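Local coordinates for hemolysin-related protein (Vibrio cholerae serotype O1, PDB 6MLT) that is a secreted biofilm matrix protein that binds calcium and probably aids adhesion, with a beta-prism domain likely to bind carbohydrate, at residues 405-410 with 429-434. Residues are numbered along the deposited sequence; the frame is centred on the assembly and turned at random.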
ATOM      1  N   SER A 405      21.938  11.136 -16.232  1.00 40.12           N
ATOM      2  CA  SER A 405      22.085   9.717 -15.943  1.00 37.43           C
ATOM      3  C   SER A 405      22.785   9.540 -14.605  1.00 33.94           C
ATOM      4  O   SER A 405      23.355  10.480 -14.048  1.00 34.41           O
ATOM      5  CB  SER A 405      22.868   9.008 -17.055  1.00 37.77           C
ATOM      6  OG  SER A 405      22.126   9.009 -18.262  1.00 41.67           O
ATOM      7  N   GLN A 406      22.720   8.313 -14.088  1.00 33.41           N
ATOM      8  CA  GLN A 406      23.381   7.929 -12.849  1.00 35.71           C
ATOM      9  C   GLN A 406      24.189   6.659 -13.072  1.00 32.29           C
ATOM     10  O   GLN A 406      23.846   5.827 -13.918  1.00 31.29           O
ATOM     11  CB  GLN A 406      22.378   7.674 -11.709  1.00 46.99           C
ATOM     12  CG  GLN A 406      21.899   8.915 -10.986  1.00 62.12           C
ATOM     13  CD  GLN A 406      21.079   8.590  -9.745  1.00 65.25           C
ATOM     14  OE1 GLN A 406      20.951   7.428  -9.353  1.00 55.31           O
ATOM     15  NE2 GLN A 406      20.523   9.619  -9.120  1.00 73.31           N
ATOM     16  N   LEU A 407      25.256   6.513 -12.288  1.00 31.25           N
ATOM     17  CA  LEU A 407      25.997   5.258 -12.230  1.00 29.11           C
ATOM     18  C   LEU A 407      25.131   4.191 -11.570  1.00 29.22           C
ATOM     19  O   LEU A 407      24.675   4.376 -10.437  1.00 30.20           O
ATOM     20  CB  LEU A 407      27.288   5.443 -11.440  1.00 27.29           C
ATOM     21  CG  LEU A 407      28.148   4.193 -11.234  1.00 26.02           C
ATOM     22  CD1 LEU A 407      28.696   3.703 -12.570  1.00 28.72           C
ATOM     23  CD2 LEU A 407      29.276   4.485 -10.249  1.00 23.73           C
ATOM     24  N   LEU A 408      24.923   3.069 -12.262  1.00 27.68           N
ATOM     25  CA  LEU A 408      24.063   2.005 -11.764  1.00 29.55           C
ATOM     26  C   LEU A 408      24.789   0.701 -11.468  1.00 31.23           C
ATOM     27  O   LEU A 408      24.223  -0.153 -10.776  1.00 30.43           O
ATOM     28  CB  LEU A 408      22.947   1.711 -12.772  1.00 33.71           C
ATOM     29  CG  LEU A 408      22.011   2.869 -13.106  1.00 39.87           C
ATOM     30  CD1 LEU A 408      20.983   2.420 -14.135  1.00 46.42           C
ATOM     31  CD2 LEU A 408      21.327   3.407 -11.853  1.00 39.13           C
ATOM     32  N   GLY A 409      25.992   0.512 -11.993  1.00 31.07           N
ATOM     33  CA  GLY A 409      26.733  -0.708 -11.726  1.00 30.32           C
ATOM     34  C   GLY A 409      28.027  -0.730 -12.508  1.00 27.05           C
ATOM     35  O   GLY A 409      28.438   0.276 -13.097  1.00 24.11           O
ATOM     36  N   MET A 410      28.669  -1.898 -12.510  1.00 25.48           N
ATOM     37  CA  MET A 410      29.920  -2.082 -13.231  1.00 23.21           C
ATOM     38  C   MET A 410      29.997  -3.507 -13.761  1.00 24.73           C
ATOM     39  O   MET A 410      29.465  -4.439 -13.154  1.00 28.24           O
ATOM     40  CB  MET A 410      31.140  -1.817 -12.338  1.00 23.85           C
ATOM     41  CG  MET A 410      31.205  -0.425 -11.716  1.00 29.76           C
ATOM     42  SD  MET A 410      32.609  -0.238 -10.582  1.00 33.69           S
ATOM     43  CE  MET A 410      33.988  -0.549 -11.677  1.00 54.00           C
ATOM     44  N   VAL A 429      37.579  -2.927 -15.647  1.00 22.13           N
ATOM     45  CA  VAL A 429      36.283  -2.427 -15.211  1.00 22.86           C
ATOM     46  C   VAL A 429      35.596  -1.689 -16.349  1.00 24.06           C
ATOM     47  O   VAL A 429      36.230  -1.186 -17.279  1.00 24.81           O
ATOM     48  CB  VAL A 429      36.385  -1.491 -13.984  1.00 27.09           C
ATOM     49  CG1 VAL A 429      36.892  -2.242 -12.783  1.00 32.55           C
ATOM     50  CG2 VAL A 429      37.284  -0.300 -14.298  1.00 25.47           C
ATOM     51  N   GLN A 430      34.275  -1.612 -16.237  1.00 23.95           N
ATOM     52  CA  GLN A 430      33.432  -0.897 -17.179  1.00 26.11           C
ATOM     53  C   GLN A 430      32.219  -0.406 -16.408  1.00 25.67           C
ATOM     54  O   GLN A 430      31.663  -1.146 -15.595  1.00 27.34           O
ATOM     55  CB  GLN A 430      33.021  -1.796 -18.350  1.00 32.12           C
ATOM     56  CG  GLN A 430      32.046  -1.172 -19.331  1.00 34.78           C
ATOM     57  CD  GLN A 430      31.720  -2.114 -20.476  1.00 34.34           C
ATOM     58  OE1 GLN A 430      31.481  -3.305 -20.265  1.00 29.46           O
ATOM     59  NE2 GLN A 430      31.737  -1.592 -21.696  1.00 33.57           N
ATOM     60  N   PHE A 431      31.827   0.838 -16.651  1.00 26.65           N
ATOM     61  CA  PHE A 431      30.767   1.476 -15.883  1.00 27.61           C
ATOM     62  C   PHE A 431      29.452   1.435 -16.645  1.00 28.60           C
ATOM     63  O   PHE A 431      29.413   1.690 -17.852  1.00 28.39           O
ATOM     64  CB  PHE A 431      31.140   2.918 -15.551  1.00 25.44           C
ATOM     65  CG  PHE A 431      32.447   3.036 -14.842  1.00 27.07           C
ATOM     66  CD1 PHE A 431      32.549   2.710 -13.500  1.00 29.31           C
ATOM     67  CD2 PHE A 431      33.583   3.435 -15.518  1.00 26.31           C
ATOM     68  CE1 PHE A 431      33.764   2.794 -12.844  1.00 28.83           C
ATOM     69  CE2 PHE A 431      34.803   3.525 -14.866  1.00 25.55           C
ATOM     70  CZ  PHE A 431      34.889   3.203 -13.528  1.00 25.74           C
ATOM     71  N   LEU A 432      28.379   1.120 -15.922  1.00 27.70           N
ATOM     72  CA  LEU A 432      27.031   1.023 -16.464  1.00 30.46           C
ATOM     73  C   LEU A 432      26.187   2.166 -15.912  1.00 29.07           C
ATOM     74  O   LEU A 432      26.159   2.389 -14.695  1.00 25.96           O
ATOM     75  CB  LEU A 432      26.401  -0.319 -16.094  1.00 32.75           C
ATOM     76  CG  LEU A 432      27.283  -1.547 -16.324  1.00 32.72           C
ATOM     77  CD1 LEU A 432      26.643  -2.798 -15.746  1.00 29.72           C
ATOM     78  CD2 LEU A 432      27.564  -1.721 -17.808  1.00 35.57           C
ATOM     79  N   VAL A 433      25.492   2.875 -16.803  1.00 28.79           N
ATOM     80  CA  VAL A 433      24.736   4.069 -16.446  1.00 32.12           C
ATOM     81  C   VAL A 433      23.328   3.977 -17.033  1.00 35.15           C
ATOM     82  O   VAL A 433      23.049   3.172 -17.922  1.00 33.92           O
ATOM     83  CB  VAL A 433      25.431   5.357 -16.933  1.00 32.44           C
ATOM     84  CG1 VAL A 433      26.821   5.487 -16.300  1.00 33.81           C
ATOM     85  CG2 VAL A 433      25.535   5.365 -18.454  1.00 32.25           C
ATOM     86  N   GLY A 434      22.447   4.846 -16.535  1.00 35.94           N
ATOM     87  CA  GLY A 434      21.082   4.913 -17.024  1.00 37.18           C
ATOM     88  C   GLY A 434      20.431   6.236 -16.687  1.00 36.74           C
ATOM     89  O   GLY A 434      20.816   6.916 -15.730  1.00 32.52           O
TER
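Gln406 and Gly434 open an antiparallel pairing of residues 405-410 with 429-434, bonded N to O in both directions, and the ladder then slips by one residue at a classic beta bulge. There Leu408 and Gly409 both face Leu432, whose carbonyl O receives two N-H groups. The bond from Leu408 N to Leu432 O is short and nearly straight (2.8 Å, 168° at the hydrogen). That from Gly409 N to the same oxygen is longer and more bent (3.3 Å, 144°). Leu432 N returns a bond to Gly409 O at 2.9 Å, approaching from above the carbonyl plane.

On the face carrying Leu407, Met410, Phe431 and Val433, thioether and aromatic ring make a Met-aromatic contact. Met410 lies side by side with Phe431, Met410 SD 5.0 Å from the centroid of the Phe431 ring and oblique to it. A bend at chi3 (60°) places Met410 CE 3.5 Å from Phe431 CE1, and the same methyl packs tightly against Val429 CB, also at 3.5 Å. Leu407, just before the bulge, crosses obliquely to Phe431, its CD1 3.9 Å from Phe431 CB. At the bulge, Leu408 CD1 rests 3.7 Å from Gly434 N, where a beta carbon on Gly434 would collide with it.

These are the two central strands of one four-stranded sheet of the beta-prism lectin domain, distant from the metal sites. The bulge spends one carbonyl on two donors, so the extra residue is absorbed without leaving either N-H unbonded, while Leu407, Phe431 and Val429 make apolar contact with strand 352-359 of another sheet, beside a hydrogen bond from Arg353 to Ser405 O.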